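Uncharacterized protein (PDB 6Y56) probably acts as the nucleotidyltransferase toxin of a mycobacterial toxin-antitoxin system, blocking growth by inactivating the acceptor stems of tRNAs. Local coordinates at residues G2-H11 with Q144-G152; R222-R230 with E253-T264. All coordinates share one frame; numbering follows the deposited sequence.

Contact 1: residues G2-H11 with Q144-G152; sequences GLTRALVARH and QLPIHKAYG
I147, from the 3-10 segment 146-150, packs against L3, L7, V8 and H11 of the N-terminal segment, so that the start of the chain and its first helix, 5-11, rest on the loop between strands 138-141 and 157-160. Its two branches divide the work. With CG1 anti to the backbone N (chi1 -161°), the longer branch carries CD1 against the helix backbone, 3.5 Å from L7 O, where CB of L7 and CG2 of V8 also close on it. The shorter branch, CG2, sits over one face of the H11 imidazole, 3.7 Å from the ring centroid and 23° off the ring normal, a CH-pi contact displaced toward the rim. CD1 of L145 meets the same ring at its edge, near the plane, at CE1.

L3 crosses I147 at about a right angle. Its CD2 lies 3.8 Å from I147 CG1 and also reaches the edge of the Y151 ring at CE1, while L7 CD1 rests on A150 CB. At the chain start, G2 CA makes a CH...O contact of 3.4 Å with A150 O.

No direct hydrogen bond spans the two segments; waters do this instead, one joining L3 N to A150 O and another I147 N to H11 ND1. Further out, helix 19-38 holds both rings by their polar ends, D25 bonding H11 NE2 and D29 bonding Y151 OH. T4 caps helix 5-11, its OG1 accepting from L7 N at 3.1 Å.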
loop_
_atom_site.group_PDB
_atom_site.type_symbol
_atom_site.label_atom_id
_atom_site.label_comp_id
_atom_site.label_asym_id
_atom_site.label_seq_id
_atom_site.Cartn_x
_atom_site.Cartn_y
_atom_site.Cartn_z
ATOM N N GLY A 2 5.462 29.026 1.100
ATOM C CA GLY A 2 6.214 27.816 1.376
ATOM C C GLY A 2 6.657 27.066 0.131
ATOM O O GLY A 2 7.823 27.119 -0.263
ATOM N N LEU A 3 5.712 26.370 -0.493
ATOM C CA LEU A 3 6.037 25.472 -1.593
ATOM C C LEU A 3 6.334 26.246 -2.873
ATOM O O LEU A 3 5.694 27.260 -3.171
ATOM C CB LEU A 3 4.876 24.510 -1.839
ATOM C CG LEU A 3 4.656 23.490 -0.725
ATOM C CD1 LEU A 3 3.324 22.789 -0.895
ATOM C CD2 LEU A 3 5.792 22.482 -0.711
ATOM N N THR A 4 7.315 25.753 -3.629
ATOM C CA THR A 4 7.707 26.316 -4.914
ATOM C C THR A 4 8.068 25.169 -5.848
ATOM O O THR A 4 8.318 24.046 -5.406
ATOM C CB THR A 4 8.958 27.197 -4.796
ATOM O OG1 THR A 4 10.067 26.384 -4.391
ATOM C CG2 THR A 4 8.756 28.320 -3.785
ATOM N N ARG A 5 8.112 25.467 -7.150
ATOM C CA ARG A 5 8.551 24.472 -8.125
ATOM C C ARG A 5 9.956 23.974 -7.818
ATOM O O ARG A 5 10.245 22.782 -7.971
ATOM C CB ARG A 5 8.491 25.049 -9.541
ATOM C CG ARG A 5 9.008 24.094 -10.617
ATOM C CD ARG A 5 8.469 24.422 -12.004
ATOM N NE ARG A 5 7.624 23.352 -12.528
ATOM C CZ ARG A 5 6.833 23.467 -13.593
ATOM N NH1 ARG A 5 6.766 24.615 -14.259
ATOM N NH2 ARG A 5 6.099 22.434 -13.987
ATOM N N ALA A 6 10.846 24.867 -7.379
ATOM C CA ALA A 6 12.214 24.450 -7.091
ATOM C C ALA A 6 12.262 23.471 -5.923
ATOM O O ALA A 6 13.064 22.531 -5.929
ATOM C CB ALA A 6 13.102 25.669 -6.836
ATOM N N LEU A 7 11.409 23.667 -4.919
ATOM C CA LEU A 7 11.385 22.740 -3.792
ATOM C C LEU A 7 10.834 21.385 -4.213
ATOM O O LEU A 7 11.358 20.341 -3.806
ATOM C CB LEU A 7 10.566 23.319 -2.640
ATOM C CG LEU A 7 11.270 24.367 -1.779
ATOM C CD1 LEU A 7 10.322 24.949 -0.745
ATOM C CD2 LEU A 7 12.488 23.769 -1.101
ATOM N N VAL A 8 9.789 21.380 -5.041
ATOM C CA VAL A 8 9.238 20.115 -5.520
ATOM C C VAL A 8 10.237 19.401 -6.423
ATOM O O VAL A 8 10.413 18.180 -6.335
ATOM C CB VAL A 8 7.874 20.339 -6.196
ATOM C CG1 VAL A 8 7.327 19.016 -6.782
ATOM C CG2 VAL A 8 6.890 20.945 -5.203
ATOM N N ALA A 9 10.936 20.150 -7.281
ATOM C CA ALA A 9 11.962 19.544 -8.127
ATOM C C ALA A 9 13.083 18.924 -7.296
ATOM O O ALA A 9 13.593 17.847 -7.635
ATOM C CB ALA A 9 12.515 20.573 -9.117
ATOM N N ARG A 10 13.482 19.587 -6.210
ATOM C CA ARG A 10 14.494 19.002 -5.327
ATOM C C ARG A 10 13.964 17.751 -4.628
ATOM O O ARG A 10 14.695 16.763 -4.460
ATOM C CB ARG A 10 14.947 20.041 -4.297
ATOM C CG ARG A 10 16.011 19.542 -3.328
ATOM C CD ARG A 10 16.623 20.694 -2.526
ATOM N NE ARG A 10 17.032 21.777 -3.413
ATOM C CZ ARG A 10 16.508 22.997 -3.411
ATOM N NH1 ARG A 10 15.555 23.312 -2.544
ATOM N NH2 ARG A 10 16.942 23.905 -4.275
ATOM N N HIS A 11 12.699 17.786 -4.201
ATOM C CA HIS A 11 12.033 16.616 -3.636
ATOM C C HIS A 11 12.045 15.438 -4.609
ATOM O O HIS A 11 12.062 14.271 -4.182
ATOM C CB HIS A 11 10.608 17.034 -3.290
ATOM C CG HIS A 11 9.854 16.039 -2.477
ATOM N ND1 HIS A 11 10.298 15.573 -1.261
ATOM C CD2 HIS A 11 8.655 15.452 -2.696
ATOM C CE1 HIS A 11 9.410 14.730 -0.766
ATOM N NE2 HIS A 11 8.403 14.641 -1.617
ATOM N N GLN A 144 10.247 12.298 8.596
ATOM C CA GLN A 144 10.470 13.715 8.322
ATOM C C GLN A 144 11.341 13.902 7.087
ATOM O O GLN A 144 12.422 13.314 6.977
ATOM C CB GLN A 144 11.131 14.384 9.525
ATOM C CG GLN A 144 10.195 14.549 10.709
ATOM C CD GLN A 144 10.868 15.165 11.922
ATOM O OE1 GLN A 144 12.082 15.378 11.937
ATOM N NE2 GLN A 144 10.081 15.440 12.956
ATOM N N LEU A 145 10.868 14.724 6.156
ATOM C CA LEU A 145 11.569 15.022 4.917
ATOM C C LEU A 145 11.715 16.531 4.785
ATOM O O LEU A 145 10.893 17.279 5.313
ATOM C CB LEU A 145 10.790 14.475 3.710
ATOM C CG LEU A 145 10.517 12.968 3.717
ATOM C CD1 LEU A 145 9.781 12.562 2.440
ATOM C CD2 LEU A 145 11.796 12.166 3.876
ATOM N N PRO A 146 12.751 17.005 4.088
ATOM C CA PRO A 146 12.991 18.461 4.023
ATOM C C PRO A 146 11.810 19.299 3.547
ATOM O O PRO A 146 11.524 20.354 4.131
ATOM C CB PRO A 146 14.199 18.562 3.081
ATOM C CG PRO A 146 14.947 17.292 3.321
ATOM C CD PRO A 146 13.871 16.235 3.521
ATOM N N ILE A 147 11.107 18.862 2.502
ATOM C CA ILE A 147 10.024 19.673 1.968
ATOM C C ILE A 147 8.895 19.858 2.972
ATOM O O ILE A 147 8.136 20.820 2.862
ATOM C CB ILE A 147 9.512 19.090 0.632
ATOM C CG1 ILE A 147 8.730 20.144 -0.169
ATOM C CG2 ILE A 147 8.698 17.794 0.881
ATOM C CD1 ILE A 147 8.613 19.844 -1.648
ATOM N N HIS A 148 8.771 18.972 3.966
ATOM C CA HIS A 148 7.707 19.129 4.955
ATOM C C HIS A 148 7.826 20.445 5.709
ATOM O O HIS A 148 6.825 20.956 6.219
ATOM C CB HIS A 148 7.706 17.978 5.960
ATOM C CG HIS A 148 7.479 16.631 5.345
ATOM N ND1 HIS A 148 7.689 15.465 6.044
ATOM C CD2 HIS A 148 7.044 16.264 4.118
ATOM C CE1 HIS A 148 7.395 14.434 5.273
ATOM N NE2 HIS A 148 7.010 14.889 4.096
ATOM N N LYS A 149 9.036 21.004 5.792
ATOM C CA LYS A 149 9.216 22.280 6.481
ATOM C C LYS A 149 8.496 23.425 5.782
ATOM O O LYS A 149 8.270 24.472 6.399
ATOM C CB LYS A 149 10.710 22.599 6.602
ATOM C CG LYS A 149 11.477 21.643 7.499
ATOM C CD LYS A 149 12.864 22.182 7.822
ATOM C CE LYS A 149 13.882 21.729 6.786
ATOM N NZ LYS A 149 14.574 22.867 6.117
ATOM N N ALA A 150 8.123 23.255 4.521
ATOM C CA ALA A 150 7.462 24.316 3.773
ATOM C C ALA A 150 5.942 24.244 3.825
ATOM O O ALA A 150 5.277 25.094 3.216
ATOM C CB ALA A 150 7.920 24.304 2.313
ATOM N N TYR A 151 5.373 23.265 4.536
ATOM C CA TYR A 151 3.938 23.020 4.436
ATOM C C TYR A 151 3.109 24.058 5.185
ATOM O O TYR A 151 2.004 24.398 4.751
ATOM C CB TYR A 151 3.599 21.625 4.971
ATOM C CG TYR A 151 3.971 20.474 4.060
ATOM C CD1 TYR A 151 4.610 20.688 2.843
ATOM C CD2 TYR A 151 3.674 19.166 4.427
ATOM C CE1 TYR A 151 4.945 19.621 2.011
ATOM C CE2 TYR A 151 4.010 18.107 3.614
ATOM C CZ TYR A 151 4.628 18.334 2.405
ATOM O OH TYR A 151 4.947 17.260 1.602
ATOM N N GLY A 152 3.594 24.539 6.324
ATOM C CA GLY A 152 2.800 25.432 7.145
ATOM C C GLY A 152 1.859 24.746 8.118
ATOM O O GLY A 152 1.078 25.431 8.791
HETATM O O HOH W 1 3.231 25.812 1.479
HETATM O O HOH W 2 12.022 16.719 0.747
#

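Contact 2: residues R222-R230 with E253-T264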
loop_
_atom_site.group_PDB
_atom_site.type_symbol
_atom_site.label_atom_id
_atom_site.label_comp_id
_atom_site.label_asym_id
_atom_site.label_seq_id
_atom_site.Cartn_x
_atom_site.Cartn_y
_atom_site.Cartn_z
ATOM N N ARG A 222 0.151 -22.310 -4.177
ATOM C CA ARG A 222 1.401 -23.050 -4.215
ATOM C C ARG A 222 2.539 -22.091 -3.919
ATOM O O ARG A 222 2.534 -20.942 -4.366
ATOM C CB ARG A 222 1.625 -23.682 -5.588
ATOM C CG ARG A 222 0.508 -24.599 -6.024
ATOM C CD ARG A 222 0.837 -25.269 -7.344
ATOM N NE ARG A 222 -0.054 -26.391 -7.599
ATOM C CZ ARG A 222 -1.087 -26.343 -8.430
ATOM N NH1 ARG A 222 -1.354 -25.222 -9.091
ATOM N NH2 ARG A 222 -1.851 -27.411 -8.603
ATOM N N VAL A 223 3.535 -22.565 -3.174
ATOM C CA VAL A 223 4.613 -21.657 -2.805
ATOM C C VAL A 223 5.378 -21.174 -4.032
ATOM O O VAL A 223 5.905 -20.053 -4.050
ATOM C CB VAL A 223 5.520 -22.284 -1.730
ATOM C CG1 VAL A 223 6.559 -21.293 -1.301
ATOM C CG2 VAL A 223 4.690 -22.723 -0.535
ATOM N N GLU A 224 5.431 -21.991 -5.089
ATOM C CA GLU A 224 6.070 -21.572 -6.330
ATOM C C GLU A 224 5.384 -20.376 -6.970
ATOM O O GLU A 224 6.004 -19.700 -7.795
ATOM C CB GLU A 224 6.091 -22.724 -7.336
ATOM C CG GLU A 224 6.988 -23.881 -6.939
ATOM C CD GLU A 224 6.327 -24.839 -5.963
ATOM O OE1 GLU A 224 5.111 -24.688 -5.691
ATOM O OE2 GLU A 224 7.037 -25.742 -5.462
ATOM N N ASP A 225 4.118 -20.113 -6.629
ATOM C CA ASP A 225 3.460 -18.906 -7.125
ATOM C C ASP A 225 4.275 -17.659 -6.807
ATOM O O ASP A 225 4.240 -16.678 -7.558
ATOM C CB ASP A 225 2.072 -18.746 -6.494
ATOM C CG ASP A 225 1.126 -19.901 -6.797
ATOM O OD1 ASP A 225 1.402 -20.728 -7.688
ATOM O OD2 ASP A 225 0.069 -19.983 -6.125
ATOM N N VAL A 226 5.004 -17.670 -5.695
ATOM C CA VAL A 226 5.861 -16.560 -5.301
ATOM C C VAL A 226 7.333 -16.863 -5.555
ATOM O O VAL A 226 8.088 -15.974 -5.950
ATOM C CB VAL A 226 5.615 -16.191 -3.820
ATOM C CG1 VAL A 226 6.679 -15.233 -3.308
ATOM C CG2 VAL A 226 4.230 -15.603 -3.639
ATOM N N LEU A 227 7.755 -18.107 -5.325
ATOM C CA LEU A 227 9.175 -18.433 -5.259
ATOM C C LEU A 227 9.764 -18.948 -6.562
ATOM O O LEU A 227 10.981 -19.132 -6.626
ATOM C CB LEU A 227 9.446 -19.446 -4.143
ATOM C CG LEU A 227 9.190 -18.923 -2.733
ATOM C CD1 LEU A 227 9.672 -19.947 -1.719
ATOM C CD2 LEU A 227 9.873 -17.580 -2.521
ATOM N N ALA A 228 8.959 -19.199 -7.589
ATOM C CA ALA A 228 9.544 -19.555 -8.872
ATOM C C ALA A 228 10.309 -18.362 -9.427
ATOM O O ALA A 228 9.946 -17.203 -9.208
ATOM C CB ALA A 228 8.462 -19.981 -9.862
ATOM N N ALA A 229 11.395 -18.651 -10.134
ATOM C CA ALA A 229 12.186 -17.583 -10.720
ATOM C C ALA A 229 11.330 -16.818 -11.717
ATOM O O ALA A 229 10.670 -17.409 -12.576
ATOM C CB ALA A 229 13.419 -18.162 -11.415
ATOM N N ARG A 230 11.296 -15.502 -11.566
ATOM C CA ARG A 230 10.597 -14.641 -12.499
ATOM C C ARG A 230 11.623 -13.807 -13.251
ATOM O O ARG A 230 12.676 -13.450 -12.717
ATOM C CB ARG A 230 9.574 -13.743 -11.784
ATOM C CG ARG A 230 8.373 -14.491 -11.180
ATOM C CD ARG A 230 7.383 -13.561 -10.437
ATOM N NE ARG A 230 6.440 -14.312 -9.603
ATOM C CZ ARG A 230 5.416 -13.771 -8.948
ATOM N NH1 ARG A 230 5.200 -12.463 -9.000
ATOM N NH2 ARG A 230 4.605 -14.534 -8.231
ATOM N N GLU A 253 14.422 -9.022 -7.854
ATOM C CA GLU A 253 13.815 -10.344 -7.968
ATOM C C GLU A 253 14.651 -11.390 -7.246
ATOM O O GLU A 253 14.109 -12.250 -6.543
ATOM C CB GLU A 253 13.651 -10.720 -9.442
ATOM C CG GLU A 253 12.789 -11.956 -9.686
ATOM C CD GLU A 253 13.564 -13.270 -9.562
ATOM O OE1 GLU A 253 12.916 -14.323 -9.397
ATOM O OE2 GLU A 253 14.810 -13.246 -9.620
ATOM N N ALA A 254 15.974 -11.325 -7.407
ATOM C CA ALA A 254 16.847 -12.302 -6.770
ATOM C C ALA A 254 16.813 -12.173 -5.255
ATOM O O ALA A 254 16.727 -13.185 -4.549
ATOM C CB ALA A 254 18.275 -12.155 -7.294
ATOM N N ARG A 255 16.886 -10.939 -4.734
ATOM C CA ARG A 255 16.884 -10.761 -3.287
ATOM C C ARG A 255 15.559 -11.199 -2.682
ATOM O O ARG A 255 15.535 -11.840 -1.626
ATOM C CB ARG A 255 17.183 -9.310 -2.890
ATOM C CG ARG A 255 17.336 -9.159 -1.372
ATOM C CD ARG A 255 17.061 -7.759 -0.851
ATOM N NE ARG A 255 18.248 -6.913 -0.931
ATOM C CZ ARG A 255 18.256 -5.611 -0.666
ATOM N NH1 ARG A 255 17.138 -5.002 -0.289
ATOM N NH2 ARG A 255 19.384 -4.919 -0.771
ATOM N N VAL A 256 14.448 -10.864 -3.341
ATOM C CA VAL A 256 13.127 -11.230 -2.828
ATOM C C VAL A 256 12.953 -12.746 -2.844
ATOM O O VAL A 256 12.545 -13.353 -1.850
ATOM C CB VAL A 256 12.028 -10.495 -3.624
ATOM C CG1 VAL A 256 10.638 -11.107 -3.374
ATOM C CG2 VAL A 256 12.032 -9.005 -3.287
ATOM N N ARG A 257 13.284 -13.382 -3.967
ATOM C CA ARG A 257 13.131 -14.830 -4.066
ATOM C C ARG A 257 13.960 -15.551 -3.008
ATOM O O ARG A 257 13.505 -16.542 -2.424
ATOM C CB ARG A 257 13.514 -15.290 -5.472
ATOM C CG ARG A 257 13.482 -16.799 -5.663
ATOM C CD ARG A 257 13.326 -17.165 -7.131
ATOM N NE ARG A 257 14.123 -16.313 -8.007
ATOM C CZ ARG A 257 15.411 -16.503 -8.260
ATOM N NH1 ARG A 257 16.055 -17.521 -7.702
ATOM N NH2 ARG A 257 16.058 -15.674 -9.069
ATOM N N LYS A 258 15.181 -15.073 -2.748
ATOM C CA LYS A 258 16.018 -15.701 -1.733
ATOM C C LYS A 258 15.491 -15.438 -0.330
ATOM O O LYS A 258 15.404 -16.356 0.495
ATOM C CB LYS A 258 17.447 -15.188 -1.844
ATOM C CG LYS A 258 18.390 -15.849 -0.869
ATOM C CD LYS A 258 19.773 -15.319 -1.084
ATOM C CE LYS A 258 20.709 -15.969 -0.085
ATOM N NZ LYS A 258 22.113 -15.494 -0.231
ATOM N N ARG A 259 15.156 -14.184 -0.030
ATOM C CA ARG A 259 14.778 -13.845 1.337
ATOM C C ARG A 259 13.502 -14.553 1.761
ATOM O O ARG A 259 13.364 -14.931 2.930
ATOM C CB ARG A 259 14.590 -12.331 1.486
ATOM C CG ARG A 259 14.173 -11.882 2.899
ATOM C CD ARG A 259 15.270 -12.196 3.912
ATOM N NE ARG A 259 14.900 -11.976 5.312
ATOM C CZ ARG A 259 14.337 -12.899 6.085
ATOM N NH1 ARG A 259 14.036 -14.093 5.588
ATOM N NH2 ARG A 259 14.065 -12.632 7.358
ATOM N N PHE A 260 12.564 -14.738 0.830
ATOM C CA PHE A 260 11.258 -15.286 1.164
ATOM C C PHE A 260 11.196 -16.800 1.032
ATOM O O PHE A 260 10.101 -17.376 1.033
ATOM C CB PHE A 260 10.156 -14.555 0.399
ATOM C CG PHE A 260 9.912 -13.166 0.931
ATOM C CD1 PHE A 260 9.120 -12.977 2.049
ATOM C CD2 PHE A 260 10.532 -12.066 0.360
ATOM C CE1 PHE A 260 8.920 -11.706 2.574
ATOM C CE2 PHE A 260 10.332 -10.795 0.875
ATOM C CZ PHE A 260 9.527 -10.619 1.984
ATOM N N ALA A 261 12.358 -17.454 0.974
ATOM C CA ALA A 261 12.408 -18.914 0.981
ATOM C C ALA A 261 11.642 -19.518 2.155
ATOM O O ALA A 261 11.094 -20.619 2.030
ATOM C CB ALA A 261 13.870 -19.374 1.010
ATOM N N PHE A 262 11.581 -18.815 3.295
ATOM C CA PHE A 262 10.880 -19.328 4.471
ATOM C C PHE A 262 9.407 -19.606 4.213
ATOM O O PHE A 262 8.789 -20.355 4.975
ATOM C CB PHE A 262 11.042 -18.380 5.677
ATOM C CG PHE A 262 10.309 -17.062 5.531
ATOM C CD1 PHE A 262 8.983 -16.927 5.934
ATOM C CD2 PHE A 262 10.951 -15.968 4.986
ATOM C CE1 PHE A 262 8.324 -15.718 5.791
ATOM C CE2 PHE A 262 10.301 -14.759 4.844
ATOM C CZ PHE A 262 8.977 -14.631 5.243
ATOM N N LEU A 263 8.826 -19.018 3.165
ATOM C CA LEU A 263 7.430 -19.304 2.858
ATOM C C LEU A 263 7.214 -20.762 2.495
ATOM O O LEU A 263 6.079 -21.239 2.558
ATOM C CB LEU A 263 6.931 -18.414 1.717
ATOM C CG LEU A 263 6.906 -16.918 2.016
ATOM C CD1 LEU A 263 6.577 -16.185 0.735
ATOM C CD2 LEU A 263 5.896 -16.584 3.112
ATOM N N THR A 264 8.275 -21.478 2.122
ATOM C CA THR A 264 8.141 -22.891 1.798
ATOM C C THR A 264 7.825 -23.733 3.020
ATOM O O THR A 264 7.252 -24.820 2.876
ATOM C CB THR A 264 9.413 -23.387 1.103
ATOM O OG1 THR A 264 9.102 -24.551 0.338
ATOM C CG2 THR A 264 10.497 -23.706 2.107
#
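R257 leaves its helix with CG anti to the backbone N (chi1 176°) and runs past the C-terminal end of the short helix 224-227. From CB the side chain passes to CG, which lies 3.6 Å from L227 O, and on to CD, which is close to the same carbonyl oxygen and to A229 CA. A bend at chi3 (41°) then turns the head back toward E253. NE of R257 passes A229 CA at 3.6 Å, and CB of A229 covers one face of the guanidinium, offset toward its rim. The tip grips the E253 carboxylate side-on. R257 NE bonds E253 OE1 at 2.7 Å, and R257 NH2 meets the syn lone pair of E253 OE2 at 2.8 Å.

This i to i+4 salt bridge within helix 249-259 presents OE1 to the other segment. R230 N donates to E253 OE1 at 3.0 Å in a nearly straight bond (172°), coming from above the carboxylate plane, on the face opposite to R257 NE. Two donors thus hold this oxygen, and the pair probably keeps the buried carboxylate ionised. The extended R230 side chain leads away to Y174, with which it makes a cation-pi contact and, through NH2, a hydrogen bond to Y174 O.

Beyond the polar end, the contact turns apolar where helix 249-259 gives way to the 3-10 turn 261-264. L227 lays CD2 3.6 Å from F260 O and CD1 near A261 CA. V223 touches T264 through CG1 and L263 O through CG2, while V226 CG1 crosses to L263 CD1, at 4.2 Å; both of these last side chains also touch W203 of helix 196-212.

From the N terminus, segment 2-11, with helix 5-11, opens contact 1 at the very start of the modelled chain, which then runs through helix 19-38 and the six-stranded mixed sheet before the loop 144-152 returns to it, closing a span of 132 residues. Contact 2 opens only later, after the helices that follow strand 157-160, and segment 253-264 closes it after 22 intervening residues, eight of them helical. The two are therefore in series, neither nested nor crossed. The centres of contact 1 and contact 2 lie about 39 Å apart. Contact 1 ties the chain start to the two-stranded-sheet loop, whereas contact 2 joins neighbouring pieces of the later helical region, beside helices 163-174 and 196-212.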